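Local atomic coordinates of beta-d-glucoside glucohydrolase (Hypocrea jecorina, PDB entry 3ZYZ), a protein that probably hydrolyses terminal, non-reducing beta-D-glucosyl residues, releasing beta-D-glucose, as a step in cellulose degradation. Residues V108-V113 / Y232-W237; K158-N163 / A198-S203; W211-Q216 / W237-T242. All blocks are in the same frame, centred on the assembly; numbering follows the deposited sequence.

Contact 1. Residues V108-V113 / Y232-W237; sequences VILGPV and YVMTDW. With BGC (beta-D-glucopyranose), chain D.
Leu110 and Trp237 form part of the wall of the glucose site in the N-terminal, TIM-barrel-clan domain of this family 3 glycoside hydrolase. Strands 108-109 and 232-235 belong to the same sheet, but strands 154-160 and 199-202 lie between them. The two segments therefore meet through side chains alone. The contact is buried and mostly apolar.

Leu110 splits its two methyls between two partners. CD1 touches Trp237 CH2 at 3.7 Å, the two side chains running nearly at right angles. The same CD1 is 3.7 Å from glucose O4. The other methyl, CD2, packs on Met234 SD, also at 3.7 Å. The methionine chain bends at its last torsion (chi3 65°), which brings CE near Val108 as well. Leu110 is the centre of an inverse gamma turn. The turn is closed by a weak bond from Gly111 N to Ile109 O.

The Trp237 ring has glucose C6 centred over one face, with CD2 the closest ring atom at 3.6 Å. Its NE1 donates to Val43 O, and Trp37 meets it edge-to-face. These partners probably help to hold the indole in its rotation. Next to it, Asp236 OD2 accepts a 2.8 Å hydrogen bond from glucose O2.

Deeper in, Tyr232 points its hydroxyl at Val108 from the opposite direction. Gln154 OE1 satisfies the hydroxyl. Tyr232 OH rests 3.4 Å from Val108 CG2.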
loop_
_atom_site.group_PDB
_atom_site.type_symbol
_atom_site.label_atom_id
_atom_site.label_comp_id
_atom_site.label_asym_id
_atom_site.label_seq_id
_atom_site.Cartn_x
_atom_site.Cartn_y
_atom_site.Cartn_z
ATOM N N VAL A 108 -12.619 13.168 5.548
ATOM C CA VAL A 108 -11.569 12.197 5.882
ATOM C C VAL A 108 -11.619 10.969 4.975
ATOM O O VAL A 108 -12.632 10.279 4.903
ATOM C CB VAL A 108 -11.644 11.752 7.355
ATOM C CG1 VAL A 108 -10.370 11.028 7.758
ATOM C CG2 VAL A 108 -11.865 12.943 8.267
ATOM N N ILE A 109 -10.527 10.715 4.262
ATOM C CA ILE A 109 -10.424 9.494 3.457
ATOM C C ILE A 109 -9.673 8.451 4.302
ATOM O O ILE A 109 -8.668 8.768 4.951
ATOM C CB ILE A 109 -9.766 9.766 2.063
ATOM C CG1 ILE A 109 -9.948 8.585 1.088
ATOM C CG2 ILE A 109 -8.304 10.155 2.219
ATOM C CD1 ILE A 109 -11.405 8.234 0.761
ATOM N N LEU A 110 -10.191 7.229 4.333
ATOM C CA LEU A 110 -9.673 6.209 5.240
ATOM C C LEU A 110 -8.549 5.393 4.602
ATOM O O LEU A 110 -8.729 4.242 4.207
ATOM C CB LEU A 110 -10.824 5.332 5.755
ATOM C CG LEU A 110 -11.926 6.053 6.545
ATOM C CD1 LEU A 110 -13.059 5.089 6.904
ATOM C CD2 LEU A 110 -11.365 6.747 7.809
ATOM N N GLY A 111 -7.388 6.025 4.491
ATOM C CA GLY A 111 -6.237 5.477 3.781
ATOM C C GLY A 111 -5.143 6.538 3.741
ATOM O O GLY A 111 -5.404 7.695 4.025
ATOM N N PRO A 112 -3.916 6.173 3.357
ATOM C CA PRO A 112 -3.455 4.914 2.795
ATOM C C PRO A 112 -3.014 3.878 3.840
ATOM O O PRO A 112 -3.045 4.138 5.047
ATOM C CB PRO A 112 -2.289 5.358 1.907
ATOM C CG PRO A 112 -1.717 6.562 2.626
ATOM C CD PRO A 112 -2.832 7.175 3.427
ATOM N N VAL A 113 -2.611 2.711 3.360
ATOM C CA VAL A 113 -2.342 1.547 4.216
ATOM C C VAL A 113 -0.847 1.290 4.385
ATOM O O VAL A 113 -0.146 1.078 3.399
ATOM C CB VAL A 113 -2.997 0.276 3.611
ATOM C CG1 VAL A 113 -2.581 -0.987 4.379
ATOM C CG2 VAL A 113 -4.508 0.418 3.583
ATOM N N TYR A 232 -5.201 12.804 15.493
ATOM C CA TYR A 232 -6.091 11.959 16.282
ATOM C C TYR A 232 -6.094 10.494 15.873
ATOM O O TYR A 232 -5.920 10.158 14.692
ATOM C CB TYR A 232 -7.516 12.511 16.271
ATOM C CG TYR A 232 -8.200 12.550 14.917
ATOM C CD1 TYR A 232 -7.894 13.539 13.986
ATOM C CD2 TYR A 232 -9.184 11.606 14.582
ATOM C CE1 TYR A 232 -8.532 13.586 12.756
ATOM C CE2 TYR A 232 -9.826 11.641 13.355
ATOM C CZ TYR A 232 -9.503 12.641 12.450
ATOM O OH TYR A 232 -10.133 12.691 11.231
ATOM N N VAL A 233 -6.278 9.633 16.873
ATOM C CA VAL A 233 -6.399 8.204 16.668
ATOM C C VAL A 233 -7.865 7.820 16.655
ATOM O O VAL A 233 -8.610 8.076 17.619
ATOM C CB VAL A 233 -5.645 7.393 17.767
ATOM C CG1 VAL A 233 -5.894 5.894 17.612
ATOM C CG2 VAL A 233 -4.147 7.696 17.713
ATOM N N MET A 234 -8.285 7.209 15.556
ATOM C CA MET A 234 -9.620 6.627 15.463
ATOM C C MET A 234 -9.527 5.103 15.477
ATOM O O MET A 234 -8.520 4.530 15.062
ATOM C CB MET A 234 -10.328 7.096 14.183
ATOM C CG MET A 234 -9.913 6.320 12.914
ATOM S SD MET A 234 -10.777 6.835 11.423
ATOM C CE MET A 234 -10.196 8.512 11.208
ATOM N N THR A 235 -10.602 4.451 15.926
ATOM C CA THR A 235 -10.673 2.998 15.918
ATOM C C THR A 235 -10.917 2.480 14.515
ATOM O O THR A 235 -11.474 3.189 13.671
ATOM C CB THR A 235 -11.839 2.469 16.799
ATOM O OG1 THR A 235 -13.071 2.989 16.299
ATOM C CG2 THR A 235 -11.680 2.868 18.261
ATOM N N ASP A 236 -10.509 1.239 14.261
ATOM C CA ASP A 236 -11.069 0.526 13.134
ATOM C C ASP A 236 -12.532 0.258 13.523
ATOM O O ASP A 236 -12.930 0.509 14.667
ATOM C CB ASP A 236 -10.293 -0.756 12.811
ATOM C CG ASP A 236 -10.461 -1.179 11.346
ATOM O OD1 ASP A 236 -11.566 -0.972 10.764
ATOM O OD2 ASP A 236 -9.485 -1.696 10.770
ATOM N N TRP A 237 -13.344 -0.191 12.575
ATOM C CA TRP A 237 -14.800 -0.214 12.777
ATOM C C TRP A 237 -15.253 -1.238 13.818
ATOM O O TRP A 237 -15.261 -2.443 13.568
ATOM C CB TRP A 237 -15.533 -0.357 11.435
ATOM C CG TRP A 237 -16.071 0.970 10.873
ATOM C CD1 TRP A 237 -17.329 1.200 10.410
ATOM C CD2 TRP A 237 -15.364 2.214 10.737
ATOM N NE1 TRP A 237 -17.453 2.495 9.978
ATOM C CE2 TRP A 237 -16.266 3.147 10.182
ATOM C CE3 TRP A 237 -14.062 2.632 11.032
ATOM C CZ2 TRP A 237 -15.907 4.475 9.917
ATOM C CZ3 TRP A 237 -13.701 3.953 10.759
ATOM C CH2 TRP A 237 -14.623 4.859 10.204
HETATM C C2 BGC D . -11.630 -1.919 7.819
HETATM C C3 BGC D . -11.050 -0.535 7.634
HETATM C C4 BGC D . -12.136 0.359 7.058
HETATM C C5 BGC D . -13.387 0.351 7.957
HETATM C C6 BGC D . -14.510 1.233 7.416
HETATM C C1 BGC D . -12.942 -1.888 8.628
HETATM O O1 BGC D . -13.522 -3.173 8.642
HETATM O O2 BGC D . -10.637 -2.694 8.452
HETATM O O3 BGC D . -9.950 -0.642 6.753
HETATM O O4 BGC D . -11.630 1.660 6.863
HETATM O O5 BGC D . -13.881 -0.975 8.074
HETATM O O6 BGC D . -15.070 0.616 6.274
#

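Contact 2. Residues K158-N163 / A198-S203; sequences KHYILN and ASVMCS. With BGC (beta-D-glucopyranose), chain D.
Lys158 and Met201 lie side by side and point the same way, and both end at the bound glucose. Lys158 CB and Met201 CB are 3.7 Å apart. Met201 CE ends 3.6 Å from glucose O4. Lys158 NZ donates to O3 of the glucose at 2.9 Å and to its O4 at 3.0 Å. NZ also bonds to Leu110 O, so three oxygens grip the ammonium. The lysine starts with CG between the backbone N and the carbonyl carbon (chi1 69°) and then runs straight to the sugar. Its CG lies over one face of the His159 ring. His159 NE2 meets glucose O3 at 2.7 Å, nearly straight at 177°, and O3 sits at the ring edge. Gly115 O bonds to ND1, the other ring nitrogen.

Behind this shell are two neighbouring parallel strands, 154-160 and 199-202. Helix 178-194 lies between them in the chain, a beta-alpha-beta unit of the barrel. Tyr160 N donates to Met201 O at 2.8 Å. Ser203 N reaches Tyr160 O at 2.8 Å but from above the carbonyl plane, 68° out of it. The peptide bonds before His159 and Ile161 are both cis, consistent with a chain that departs from a regular strand where it presents His159 to the sugar.

Away from the sugar, Tyr160 CB packs on Val200 CG1 at 3.7 Å. The tyrosine hydroxyl bonds to Thr218 O, and Phe189 meets its ring edge-to-face.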
loop_
_atom_site.group_PDB
_atom_site.type_symbol
_atom_site.label_atom_id
_atom_site.label_comp_id
_atom_site.label_asym_id
_atom_site.label_seq_id
_atom_site.Cartn_x
_atom_site.Cartn_y
_atom_site.Cartn_z
ATOM N N LYS A 158 -3.605 3.752 8.159
ATOM C CA LYS A 158 -4.118 2.520 8.776
ATOM C C LYS A 158 -3.292 1.298 8.307
ATOM O O LYS A 158 -2.619 1.397 7.297
ATOM C CB LYS A 158 -5.622 2.369 8.480
ATOM C CG LYS A 158 -5.962 2.072 7.015
ATOM C CD LYS A 158 -7.455 2.110 6.764
ATOM C CE LYS A 158 -7.801 1.404 5.466
ATOM N NZ LYS A 158 -9.218 1.622 5.040
ATOM N N HIS A 159 -3.287 0.169 9.023
ATOM C CA HIS A 159 -3.953 -0.032 10.310
ATOM C C HIS A 159 -2.896 -0.227 11.358
ATOM O O HIS A 159 -2.007 -1.072 11.199
ATOM C CB HIS A 159 -4.821 -1.287 10.303
ATOM C CG HIS A 159 -5.792 -1.345 9.171
ATOM N ND1 HIS A 159 -5.470 -1.890 7.948
ATOM C CD2 HIS A 159 -7.079 -0.939 9.078
ATOM C CE1 HIS A 159 -6.515 -1.810 7.145
ATOM N NE2 HIS A 159 -7.502 -1.236 7.807
ATOM N N TYR A 160 -3.030 0.519 12.446
ATOM C CA TYR A 160 -2.005 0.597 13.477
ATOM C C TYR A 160 -2.382 -0.274 14.672
ATOM O O TYR A 160 -3.182 0.143 15.502
ATOM C CB TYR A 160 -1.843 2.066 13.892
ATOM C CG TYR A 160 -0.732 2.353 14.866
ATOM C CD1 TYR A 160 0.586 2.497 14.428
ATOM C CD2 TYR A 160 -1.000 2.530 16.223
ATOM C CE1 TYR A 160 1.610 2.775 15.316
ATOM C CE2 TYR A 160 0.025 2.822 17.125
ATOM C CZ TYR A 160 1.327 2.936 16.664
ATOM O OH TYR A 160 2.352 3.216 17.550
ATOM N N ILE A 161 -1.777 -1.461 14.815
ATOM C CA ILE A 161 -0.581 -1.907 14.076
ATOM C C ILE A 161 -0.481 -3.435 14.221
ATOM O O ILE A 161 -1.108 -4.014 15.117
ATOM C CB ILE A 161 0.706 -1.212 14.634
ATOM C CG1 ILE A 161 1.930 -1.475 13.744
ATOM C CG2 ILE A 161 0.951 -1.596 16.099
ATOM C CD1 ILE A 161 3.127 -0.621 14.093
ATOM N N LEU A 162 0.283 -4.078 13.331
ATOM C CA LEU A 162 0.537 -5.533 13.345
ATOM C C LEU A 162 -0.700 -6.391 13.004
ATOM O O LEU A 162 -0.844 -7.524 13.485
ATOM C CB LEU A 162 1.157 -6.000 14.675
ATOM C CG LEU A 162 2.317 -5.233 15.315
ATOM C CD1 LEU A 162 2.623 -5.819 16.683
ATOM C CD2 LEU A 162 3.540 -5.267 14.425
ATOM N N ASN A 163 -1.575 -5.832 12.177
ATOM C CA ASN A 163 -2.691 -6.559 11.580
ATOM C C ASN A 163 -2.207 -7.245 10.286
ATOM O O ASN A 163 -2.566 -6.841 9.183
ATOM C CB ASN A 163 -3.834 -5.553 11.336
ATOM C CG ASN A 163 -5.051 -6.154 10.640
ATOM O OD1 ASN A 163 -5.867 -5.414 10.079
ATOM N ND2 ASN A 163 -5.173 -7.476 10.657
ATOM N N ALA A 198 -3.213 13.383 9.110
ATOM C CA ALA A 198 -4.158 14.025 10.033
ATOM C C ALA A 198 -4.646 13.051 11.071
ATOM O O ALA A 198 -4.941 13.415 12.212
ATOM C CB ALA A 198 -5.330 14.600 9.269
ATOM N N SER A 199 -4.731 11.795 10.663
ATOM C CA SER A 199 -5.301 10.764 11.506
ATOM C C SER A 199 -4.586 9.434 11.313
ATOM O O SER A 199 -3.936 9.203 10.282
ATOM C CB SER A 199 -6.796 10.616 11.209
ATOM O OG SER A 199 -7.391 9.649 12.051
ATOM N N VAL A 200 -4.705 8.582 12.323
ATOM C CA VAL A 200 -4.171 7.238 12.312
ATOM C C VAL A 200 -5.323 6.363 12.797
ATOM O O VAL A 200 -6.059 6.754 13.718
ATOM C CB VAL A 200 -2.953 7.107 13.234
ATOM C CG1 VAL A 200 -2.648 5.642 13.542
ATOM C CG2 VAL A 200 -1.708 7.812 12.606
ATOM N N MET A 201 -5.507 5.205 12.176
ATOM C CA MET A 201 -6.547 4.271 12.631
ATOM C C MET A 201 -5.953 3.054 13.350
ATOM O O MET A 201 -5.159 2.315 12.759
ATOM C CB MET A 201 -7.391 3.803 11.450
ATOM C CG MET A 201 -8.556 2.882 11.828
ATOM S SD MET A 201 -9.267 2.100 10.366
ATOM C CE MET A 201 -9.988 3.508 9.512
ATOM N N CYS A 202 -6.352 2.823 14.605
ATOM C CA CYS A 202 -5.838 1.655 15.346
ATOM C C CYS A 202 -6.549 0.382 14.919
ATOM O O CYS A 202 -7.721 0.422 14.554
ATOM C CB CYS A 202 -5.869 1.851 16.868
ATOM S SG CYS A 202 -7.416 2.413 17.581
ATOM N N SER A 203 -5.832 -0.740 14.946
ATOM C CA SER A 203 -6.311 -1.978 14.331
ATOM C C SER A 203 -7.222 -2.836 15.215
ATOM O O SER A 203 -7.464 -2.521 16.384
ATOM C CB SER A 203 -5.125 -2.815 13.823
ATOM O OG SER A 203 -4.238 -3.129 14.882
HETATM C C2 BGC D . -11.630 -1.919 7.819
HETATM C C3 BGC D . -11.050 -0.535 7.634
HETATM C C4 BGC D . -12.136 0.359 7.058
HETATM C C5 BGC D . -13.387 0.351 7.957
HETATM C C6 BGC D . -14.510 1.233 7.416
HETATM C C1 BGC D . -12.942 -1.888 8.628
HETATM O O1 BGC D . -13.522 -3.173 8.642
HETATM O O2 BGC D . -10.637 -2.694 8.452
HETATM O O3 BGC D . -9.950 -0.642 6.753
HETATM O O4 BGC D . -11.630 1.660 6.863
HETATM O O5 BGC D . -13.881 -0.975 8.074
HETATM O O6 BGC D . -15.070 0.616 6.274
#

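Contact 3. Residues W211-Q216 / W237-T242; sequences WACEDQ and WNAQHT. With BGC (beta-D-glucopyranose), chain D.
Trp211 stacks face-to-face on His241. The six-membered ring of the indole and the imidazole have centroids 3.4 Å apart and planes 11° from parallel. Followed outward, Trp211 CB first meets His241 CD2 at 3.7 Å. CG then lies near both CD2 and NE2 of the imidazole. At the ring fusion, Trp211 CD2 is 3.2 Å from His241 NE2. Beyond it, Trp211 CZ2 lies at 3.4 Å from His241 CE1, and CZ3 is nearest to ND1. On the five-membered ring, NE1 of the indole is taken by Glu170 O. With an alanine in place of Trp211, the imidazole would lose its stacking partner and would probably be freer to turn, and Glu170 O is likely to be left without its indole donor.

The contact joins two loops of the barrel domain. Segment 211-216 leads into helix 216-226, where Asp215 is the N-cap and its OD1 accepts from Thr218 N. Segment 237-242 follows barrel strand 232-235 and leads to helix 244-249.

Glu214 ties the loops together. Its chain bends at chi2 (-97°), bringing OE2 to two successive backbone amides. His241 N donates to Glu214 OE2 at 2.8 Å. Thr242 N donates to the same Glu214 OE2 at 2.9 Å. Both come from the same face of the carboxylate plane. OE1 accepts from Thr242 OG1, though that bond is modelled very short and its length is doubtful.

Cys213, disulfide-bonded to Cys202, places SG 3.9 Å from Ala239 CB. One water accepts from Cys213 N and donates to Ala239 O.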
loop_
_atom_site.group_PDB
_atom_site.type_symbol
_atom_site.label_atom_id
_atom_site.label_comp_id
_atom_site.label_asym_id
_atom_site.label_seq_id
_atom_site.Cartn_x
_atom_site.Cartn_y
_atom_site.Cartn_z
ATOM N N TRP A 211 -5.640 -5.205 23.087
ATOM C CA TRP A 211 -6.243 -4.742 21.840
ATOM C C TRP A 211 -5.606 -3.439 21.417
ATOM O O TRP A 211 -5.384 -2.560 22.249
ATOM C CB TRP A 211 -7.749 -4.606 21.961
ATOM C CG TRP A 211 -8.433 -5.857 21.522
ATOM C CD1 TRP A 211 -8.371 -6.425 20.288
ATOM C CD2 TRP A 211 -9.270 -6.698 22.313
ATOM N NE1 TRP A 211 -9.129 -7.576 20.252
ATOM C CE2 TRP A 211 -9.691 -7.770 21.483
ATOM C CE3 TRP A 211 -9.716 -6.651 23.639
ATOM C CZ2 TRP A 211 -10.533 -8.785 21.938
ATOM C CZ3 TRP A 211 -10.541 -7.665 24.095
ATOM C CH2 TRP A 211 -10.941 -8.723 23.246
ATOM N N ALA A 212 -5.311 -3.339 20.119
ATOM C CA ALA A 212 -4.565 -2.218 19.560
ATOM C C ALA A 212 -5.230 -0.881 19.866
ATOM O O ALA A 212 -4.543 0.116 20.054
ATOM C CB ALA A 212 -4.367 -2.390 18.064
ATOM N N CYS A 213 -6.557 -0.861 19.947
ATOM C CA CYS A 213 -7.250 0.407 20.221
ATOM C C CYS A 213 -7.301 0.769 21.712
ATOM O O CYS A 213 -7.835 1.813 22.085
ATOM C CB CYS A 213 -8.642 0.451 19.563
ATOM S SG CYS A 213 -8.551 0.717 17.743
ATOM N N GLU A 214 -6.699 -0.088 22.539
ATOM C CA GLU A 214 -6.707 0.049 24.005
ATOM C C GLU A 214 -5.286 0.103 24.572
ATOM O O GLU A 214 -5.094 0.008 25.782
ATOM C CB GLU A 214 -7.424 -1.153 24.646
ATOM C CG GLU A 214 -8.730 -1.576 23.986
ATOM C CD GLU A 214 -9.937 -0.996 24.668
ATOM O OE1 GLU A 214 -9.935 -0.977 25.913
ATOM O OE2 GLU A 214 -10.890 -0.570 23.962
ATOM N N ASP A 215 -4.304 0.277 23.696
ATOM C CA ASP A 215 -2.911 0.002 24.017
ATOM C C ASP A 215 -2.135 1.282 24.306
ATOM O O ASP A 215 -1.715 1.987 23.383
ATOM C CB ASP A 215 -2.278 -0.783 22.858
ATOM C CG ASP A 215 -0.898 -1.362 23.191
ATOM O OD1 ASP A 215 -0.124 -0.771 23.972
ATOM O OD2 ASP A 215 -0.571 -2.417 22.616
ATOM N N GLN A 216 -1.932 1.572 25.590
ATOM C CA GLN A 216 -1.256 2.803 25.997
ATOM C C GLN A 216 0.153 2.891 25.417
ATOM O O GLN A 216 0.550 3.939 24.925
ATOM C CB GLN A 216 -1.234 2.947 27.523
ATOM C CG GLN A 216 -0.864 4.348 28.015
ATOM C CD GLN A 216 -0.957 4.487 29.525
ATOM O OE1 GLN A 216 0.053 4.694 30.209
ATOM N NE2 GLN A 216 -2.170 4.368 30.058
ATOM N N TRP A 237 -13.344 -0.191 12.575
ATOM C CA TRP A 237 -14.800 -0.214 12.777
ATOM C C TRP A 237 -15.253 -1.238 13.818
ATOM O O TRP A 237 -15.261 -2.443 13.568
ATOM C CB TRP A 237 -15.533 -0.357 11.435
ATOM C CG TRP A 237 -16.071 0.970 10.873
ATOM C CD1 TRP A 237 -17.329 1.200 10.410
ATOM C CD2 TRP A 237 -15.364 2.214 10.737
ATOM N NE1 TRP A 237 -17.453 2.495 9.978
ATOM C CE2 TRP A 237 -16.266 3.147 10.182
ATOM C CE3 TRP A 237 -14.062 2.632 11.032
ATOM C CZ2 TRP A 237 -15.907 4.475 9.917
ATOM C CZ3 TRP A 237 -13.701 3.953 10.759
ATOM C CH2 TRP A 237 -14.623 4.859 10.204
ATOM N N ASN A 238 -15.638 -0.723 14.987
ATOM C CA ASN A 238 -15.979 -1.517 16.185
ATOM C C ASN A 238 -14.778 -2.287 16.738
ATOM O O ASN A 238 -14.897 -3.409 17.217
ATOM C CB ASN A 238 -17.182 -2.440 15.960
ATOM C CG ASN A 238 -17.735 -3.003 17.270
ATOM O OD1 ASN A 238 -18.153 -2.258 18.144
ATOM N ND2 ASN A 238 -17.708 -4.326 17.412
ATOM N N ALA A 239 -13.614 -1.646 16.671
ATOM C CA ALA A 239 -12.382 -2.194 17.192
ATOM C C ALA A 239 -12.188 -1.763 18.647
ATOM O O ALA A 239 -11.216 -2.171 19.290
ATOM C CB ALA A 239 -11.210 -1.734 16.332
ATOM N N GLN A 240 -13.106 -0.932 19.153
ATOM C CA GLN A 240 -13.083 -0.462 20.547
ATOM C C GLN A 240 -13.684 -1.504 21.493
ATOM O O GLN A 240 -14.718 -2.105 21.191
ATOM C CB GLN A 240 -13.863 0.845 20.658
ATOM C CG GLN A 240 -13.714 1.589 21.978
ATOM C CD GLN A 240 -14.481 2.910 21.976
ATOM O OE1 GLN A 240 -15.400 3.104 21.181
ATOM N NE2 GLN A 240 -14.097 3.822 22.864
ATOM N N HIS A 241 -13.045 -1.710 22.639
ATOM C CA HIS A 241 -13.516 -2.709 23.584
ATOM C C HIS A 241 -13.941 -2.160 24.940
ATOM O O HIS A 241 -14.791 -2.748 25.591
ATOM C CB HIS A 241 -12.469 -3.812 23.755
ATOM C CG HIS A 241 -12.216 -4.572 22.498
ATOM N ND1 HIS A 241 -12.917 -5.711 22.166
ATOM C CD2 HIS A 241 -11.374 -4.332 21.465
ATOM C CE1 HIS A 241 -12.505 -6.154 20.993
ATOM N NE2 HIS A 241 -11.569 -5.335 20.544
ATOM N N THR A 242 -13.343 -1.053 25.375
ATOM C CA THR A 242 -13.773 -0.435 26.629
ATOM C C THR A 242 -14.143 1.023 26.440
ATOM O O THR A 242 -13.786 1.641 25.441
ATOM C CB THR A 242 -12.700 -0.516 27.724
ATOM O OG1 THR A 242 -11.544 0.214 27.296
ATOM C CG2 THR A 242 -12.314 -1.976 28.026
HETATM C C2 BGC D . -11.630 -1.919 7.819
HETATM C C3 BGC D . -11.050 -0.535 7.634
HETATM C C4 BGC D . -12.136 0.359 7.058
HETATM C C5 BGC D . -13.387 0.351 7.957
HETATM C C6 BGC D . -14.510 1.233 7.416
HETATM C C1 BGC D . -12.942 -1.888 8.628
HETATM O O1 BGC D . -13.522 -3.173 8.642
HETATM O O2 BGC D . -10.637 -2.694 8.452
HETATM O O3 BGC D . -9.950 -0.642 6.753
HETATM O O4 BGC D . -11.630 1.660 6.863
HETATM O O5 BGC D . -13.881 -0.975 8.074
HETATM O O6 BGC D . -15.070 0.616 6.274
HETATM O O HOH W 1 -8.458 -2.774 18.993
#

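How the contacts relate
Contacts 1 and 2 are buried and share one barrel sheet; contact 3 is only partly buried and lies farther from the centre of the chain. Contact 2 joins neighbouring strands by backbone bonds. Contact 1 spans strands set apart by those two and relies on apolar side chains. Contact 3 joins loops through an aromatic stack, a carboxylate and a water. Along the chain, contact 2 is nested inside contact 1. Met234 O and Cys202 N probably bond across the two. The Cys202-Cys213 disulfide links contact 2 to contact 3. Trp237 belongs to both contacts 1 and 3, so the 237-242 loop starts at the glucose.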